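Long-range contact in extracellular ligand-binding receptor (Verminephrobacter eiseniae, PDB 4M88), which probably binds an amino acid or a similar small solute outside the cytoplasm and delivers it to an ABC transporter: residues H115-E128 with F330-V344. Numbering follows the deposited sequence.
Sequences HPKFFHVRAGDKQE and FHLDFSKGNAGSRYV
The N338 side-chain amide reaches across to the carbonyls of P116 and F118 and lies over the F119 ring, a compact case of one amide serving three neighbours. N338 ND2 gives one hydrogen to P116 O (3.0 Å) and the other to F118 O (2.8 Å), both oxygens close to the amide plane, although ND2 stands above the plane of each carbonyl; water 1 joins OD1 to P116 O. Amide and F119 ring are stacked, planes 18° apart, with ND2 above the ring centre. F119, its CG anti to the carbonyl carbon (chi1 -70°), also turns an edge to the face of F334 in a T-shaped pair, centroids 5.2 Å apart. A leucine at N338 would probably leave the P116 and F118 carbonyls without their shared donor and the F119 face without its amide cover. The backbones join in a single bridge of H120 with A339, through H120 N to N338 O and G340 N to H120 O. Farther along, Q127 NE2 donates to R342 O (2.9 Å), its amide stacked on the R342 guanidinium. Outside the pair, L319 touches F119 and F334. Strand 118-119 borders the parallel sheet and strand 345-349 belongs to the mixed sheet, consistent with two of the three hinge crossings between the lobes of leucine-binding-type periplasmic proteins.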
# COMPACT_ATOMS: atom_id res chain seq x y z
N HIS A 115 14.06 7.43 4.85
CA HIS A 115 14.49 8.23 5.99
C HIS A 115 14.47 7.36 7.23
O HIS A 115 13.59 6.50 7.37
CB HIS A 115 13.55 9.42 6.18
CG HIS A 115 14.06 10.43 7.15
ND1 HIS A 115 13.88 10.31 8.52
CD2 HIS A 115 14.74 11.58 6.96
CE1 HIS A 115 14.44 11.35 9.12
NE2 HIS A 115 14.97 12.13 8.20
N PRO A 116 15.45 7.55 8.13
CA PRO A 116 15.50 6.67 9.30
C PRO A 116 14.30 6.80 10.24
O PRO A 116 14.13 5.94 11.11
CB PRO A 116 16.82 7.07 10.00
CG PRO A 116 17.22 8.39 9.39
CD PRO A 116 16.66 8.38 8.00
N LYS A 117 13.47 7.83 10.09
CA LYS A 117 12.26 7.94 10.90
C LYS A 117 11.01 7.40 10.17
O LYS A 117 9.90 7.45 10.69
CB LYS A 117 12.02 9.39 11.33
CG LYS A 117 13.10 9.94 12.27
CD LYS A 117 12.79 11.38 12.65
CE LYS A 117 13.93 12.00 13.44
NZ LYS A 117 13.62 13.42 13.75
N PHE A 118 11.21 6.86 8.97
CA PHE A 118 10.13 6.44 8.08
C PHE A 118 10.19 4.91 8.00
O PHE A 118 11.16 4.34 7.48
CB PHE A 118 10.37 7.10 6.72
CG PHE A 118 9.27 6.92 5.71
CD1 PHE A 118 8.00 6.51 6.09
CD2 PHE A 118 9.53 7.15 4.36
CE1 PHE A 118 6.98 6.34 5.13
CE2 PHE A 118 8.54 6.98 3.39
CZ PHE A 118 7.25 6.57 3.78
N PHE A 119 9.18 4.24 8.59
CA PHE A 119 9.17 2.77 8.69
C PHE A 119 8.13 2.21 7.75
O PHE A 119 7.10 2.84 7.54
CB PHE A 119 8.83 2.34 10.13
CG PHE A 119 9.92 2.62 11.12
CD1 PHE A 119 10.80 1.62 11.50
CD2 PHE A 119 10.07 3.89 11.66
CE1 PHE A 119 11.81 1.87 12.41
CE2 PHE A 119 11.09 4.16 12.58
CZ PHE A 119 11.96 3.14 12.95
N HIS A 120 8.39 1.04 7.17
CA HIS A 120 7.47 0.50 6.16
C HIS A 120 6.88 -0.82 6.61
O HIS A 120 7.61 -1.72 6.98
CB HIS A 120 8.21 0.32 4.83
CG HIS A 120 8.89 1.57 4.36
ND1 HIS A 120 8.22 2.56 3.68
CD2 HIS A 120 10.15 2.02 4.55
CE1 HIS A 120 9.05 3.56 3.44
NE2 HIS A 120 10.23 3.26 3.96
N VAL A 121 5.56 -0.90 6.59
CA VAL A 121 4.86 -2.11 7.03
C VAL A 121 4.57 -3.01 5.82
O VAL A 121 4.60 -4.23 5.93
CB VAL A 121 3.56 -1.75 7.78
CG1 VAL A 121 2.79 -2.99 8.16
CG2 VAL A 121 3.91 -0.96 9.05
N ARG A 122 4.29 -2.42 4.67
CA ARG A 122 4.05 -3.22 3.47
C ARG A 122 5.37 -3.51 2.76
O ARG A 122 6.32 -2.72 2.84
CB ARG A 122 3.14 -2.47 2.49
CG ARG A 122 3.71 -1.12 2.07
CD ARG A 122 3.06 -0.61 0.80
NE ARG A 122 1.61 -0.77 0.88
CZ ARG A 122 0.84 -1.11 -0.14
NH1 ARG A 122 -0.48 -1.22 0.01
NH2 ARG A 122 1.38 -1.32 -1.34
N ALA A 123 5.42 -4.64 2.07
CA ALA A 123 6.56 -4.94 1.21
C ALA A 123 6.65 -3.86 0.13
O ALA A 123 5.64 -3.23 -0.24
CB ALA A 123 6.40 -6.31 0.56
N GLY A 124 7.86 -3.63 -0.38
CA GLY A 124 8.03 -2.59 -1.38
C GLY A 124 7.59 -3.01 -2.78
O GLY A 124 7.48 -4.20 -3.08
N ASP A 125 7.32 -2.01 -3.62
CA ASP A 125 7.01 -2.23 -5.03
C ASP A 125 8.08 -3.08 -5.70
O ASP A 125 7.77 -3.88 -6.57
CB ASP A 125 6.88 -0.89 -5.78
CG ASP A 125 5.56 -0.18 -5.49
OD1 ASP A 125 4.78 -0.69 -4.65
OD2 ASP A 125 5.31 0.88 -6.10
N LYS A 126 9.34 -2.92 -5.28
CA LYS A 126 10.42 -3.66 -5.95
C LYS A 126 10.26 -5.16 -5.78
O LYS A 126 10.36 -5.94 -6.74
CB LYS A 126 11.79 -3.19 -5.46
CG LYS A 126 12.96 -3.91 -6.12
CD LYS A 126 14.28 -3.21 -5.81
CE LYS A 126 15.45 -4.06 -6.28
NZ LYS A 126 16.70 -3.26 -6.30
N GLN A 127 10.00 -5.58 -4.55
CA GLN A 127 9.82 -7.00 -4.29
C GLN A 127 8.54 -7.51 -4.94
O GLN A 127 8.51 -8.62 -5.46
CB GLN A 127 9.78 -7.29 -2.81
CG GLN A 127 9.97 -8.76 -2.52
CD GLN A 127 9.64 -9.12 -1.09
OE1 GLN A 127 9.52 -8.24 -0.24
NE2 GLN A 127 9.48 -10.40 -0.83
N GLU A 128 7.49 -6.70 -4.93
CA GLU A 128 6.26 -7.09 -5.62
C GLU A 128 6.47 -7.28 -7.12
O GLU A 128 5.97 -8.23 -7.72
CB GLU A 128 5.14 -6.08 -5.36
CG GLU A 128 4.73 -6.03 -3.89
CD GLU A 128 3.38 -5.38 -3.67
OE1 GLU A 128 2.88 -4.71 -4.60
OE2 GLU A 128 2.82 -5.55 -2.56
N PHE A 330 1.06 -12.25 11.11
CA PHE A 330 1.76 -11.33 10.23
C PHE A 330 3.00 -10.84 10.94
O PHE A 330 2.92 -10.23 12.02
CB PHE A 330 0.86 -10.15 9.84
CG PHE A 330 1.50 -9.18 8.88
CD1 PHE A 330 1.65 -9.51 7.54
CD2 PHE A 330 1.96 -7.94 9.32
CE1 PHE A 330 2.26 -8.63 6.65
CE2 PHE A 330 2.56 -7.05 8.44
CZ PHE A 330 2.71 -7.40 7.10
N HIS A 331 4.16 -11.14 10.37
CA HIS A 331 5.43 -10.86 11.03
C HIS A 331 6.01 -9.54 10.54
O HIS A 331 5.85 -9.18 9.37
CB HIS A 331 6.45 -11.97 10.73
CG HIS A 331 6.03 -13.31 11.23
ND1 HIS A 331 6.72 -13.98 12.22
CD2 HIS A 331 5.01 -14.12 10.87
CE1 HIS A 331 6.13 -15.14 12.45
NE2 HIS A 331 5.09 -15.25 11.64
N LEU A 332 6.69 -8.84 11.44
CA LEU A 332 7.40 -7.62 11.12
C LEU A 332 8.70 -7.62 11.87
O LEU A 332 8.77 -8.06 13.02
CB LEU A 332 6.61 -6.39 11.57
CG LEU A 332 5.45 -5.93 10.69
CD1 LEU A 332 4.74 -4.79 11.38
CD2 LEU A 332 5.97 -5.49 9.35
N ASP A 333 9.75 -7.11 11.23
CA ASP A 333 11.06 -7.00 11.86
C ASP A 333 11.77 -5.79 11.29
O ASP A 333 12.01 -5.73 10.08
CB ASP A 333 11.88 -8.25 11.56
CG ASP A 333 13.20 -8.29 12.33
OD1 ASP A 333 13.45 -7.38 13.16
OD2 ASP A 333 13.99 -9.23 12.11
N PHE A 334 12.11 -4.83 12.15
CA PHE A 334 12.87 -3.66 11.75
C PHE A 334 14.32 -3.71 12.26
O PHE A 334 14.99 -2.68 12.32
CB PHE A 334 12.19 -2.38 12.26
CG PHE A 334 10.77 -2.22 11.78
CD1 PHE A 334 10.50 -1.83 10.47
CD2 PHE A 334 9.70 -2.42 12.64
CE1 PHE A 334 9.18 -1.66 10.02
CE2 PHE A 334 8.38 -2.25 12.21
CZ PHE A 334 8.12 -1.87 10.89
N SER A 335 14.79 -4.90 12.63
CA SER A 335 16.15 -5.08 13.16
C SER A 335 17.25 -4.75 12.15
O SER A 335 18.34 -4.32 12.53
CB SER A 335 16.37 -6.54 13.58
OG SER A 335 15.55 -6.92 14.66
N LYS A 336 16.96 -5.00 10.88
CA LYS A 336 17.98 -4.90 9.83
C LYS A 336 17.79 -3.65 8.99
O LYS A 336 18.56 -3.39 8.06
CB LYS A 336 17.91 -6.14 8.93
CG LYS A 336 17.91 -7.44 9.72
CD LYS A 336 17.84 -8.64 8.81
CE LYS A 336 17.20 -9.83 9.52
NZ LYS A 336 16.97 -10.95 8.58
N GLY A 337 16.75 -2.88 9.29
CA GLY A 337 16.44 -1.71 8.50
C GLY A 337 14.98 -1.36 8.63
O GLY A 337 14.22 -2.05 9.32
N ASN A 338 14.56 -0.30 7.94
CA ASN A 338 13.22 0.24 8.16
C ASN A 338 12.11 -0.42 7.35
O ASN A 338 10.94 -0.06 7.51
CB ASN A 338 13.23 1.75 7.93
CG ASN A 338 13.71 2.51 9.14
OD1 ASN A 338 14.46 1.98 9.97
ND2 ASN A 338 13.28 3.76 9.26
N ALA A 339 12.47 -1.37 6.50
CA ALA A 339 11.47 -2.17 5.78
C ALA A 339 11.17 -3.42 6.59
O ALA A 339 12.01 -4.32 6.68
CB ALA A 339 11.97 -2.55 4.39
N GLY A 340 9.97 -3.49 7.16
CA GLY A 340 9.68 -4.50 8.15
C GLY A 340 9.09 -5.78 7.62
O GLY A 340 9.03 -6.77 8.34
N SER A 341 8.66 -5.77 6.36
CA SER A 341 7.97 -6.94 5.81
C SER A 341 8.51 -7.38 4.46
O SER A 341 8.75 -6.54 3.59
CB SER A 341 6.47 -6.65 5.68
OG SER A 341 5.79 -7.74 5.06
N ARG A 342 8.69 -8.69 4.27
CA ARG A 342 8.95 -9.24 2.94
C ARG A 342 7.80 -10.15 2.47
O ARG A 342 7.97 -10.98 1.56
CB ARG A 342 10.27 -10.01 2.92
CG ARG A 342 11.52 -9.13 2.74
CD ARG A 342 12.73 -9.98 2.27
NE ARG A 342 13.06 -9.76 0.86
CZ ARG A 342 13.22 -10.72 -0.05
NH1 ARG A 342 13.10 -12.00 0.30
NH2 ARG A 342 13.52 -10.41 -1.31
N TYR A 343 6.64 -9.99 3.08
CA TYR A 343 5.46 -10.76 2.69
C TYR A 343 4.93 -10.29 1.33
O TYR A 343 4.58 -9.13 1.16
CB TYR A 343 4.34 -10.64 3.74
CG TYR A 343 3.08 -11.42 3.42
CD1 TYR A 343 2.80 -12.63 4.06
CD2 TYR A 343 2.15 -10.95 2.49
CE1 TYR A 343 1.65 -13.34 3.77
CE2 TYR A 343 1.00 -11.67 2.19
CZ TYR A 343 0.75 -12.85 2.84
OH TYR A 343 -0.39 -13.56 2.54
N VAL A 344 4.87 -11.20 0.36
CA VAL A 344 4.26 -10.88 -0.92
C VAL A 344 3.50 -12.13 -1.38
O VAL A 344 4.03 -13.23 -1.32
CB VAL A 344 5.33 -10.49 -1.97
CG1 VAL A 344 4.79 -10.67 -3.36
CG2 VAL A 344 5.82 -9.06 -1.76
O HOH W 1 15.82 3.78 11.81
O HOH W 2 8.65 -3.64 4.08
O HOH W 3 4.18 -7.08 3.05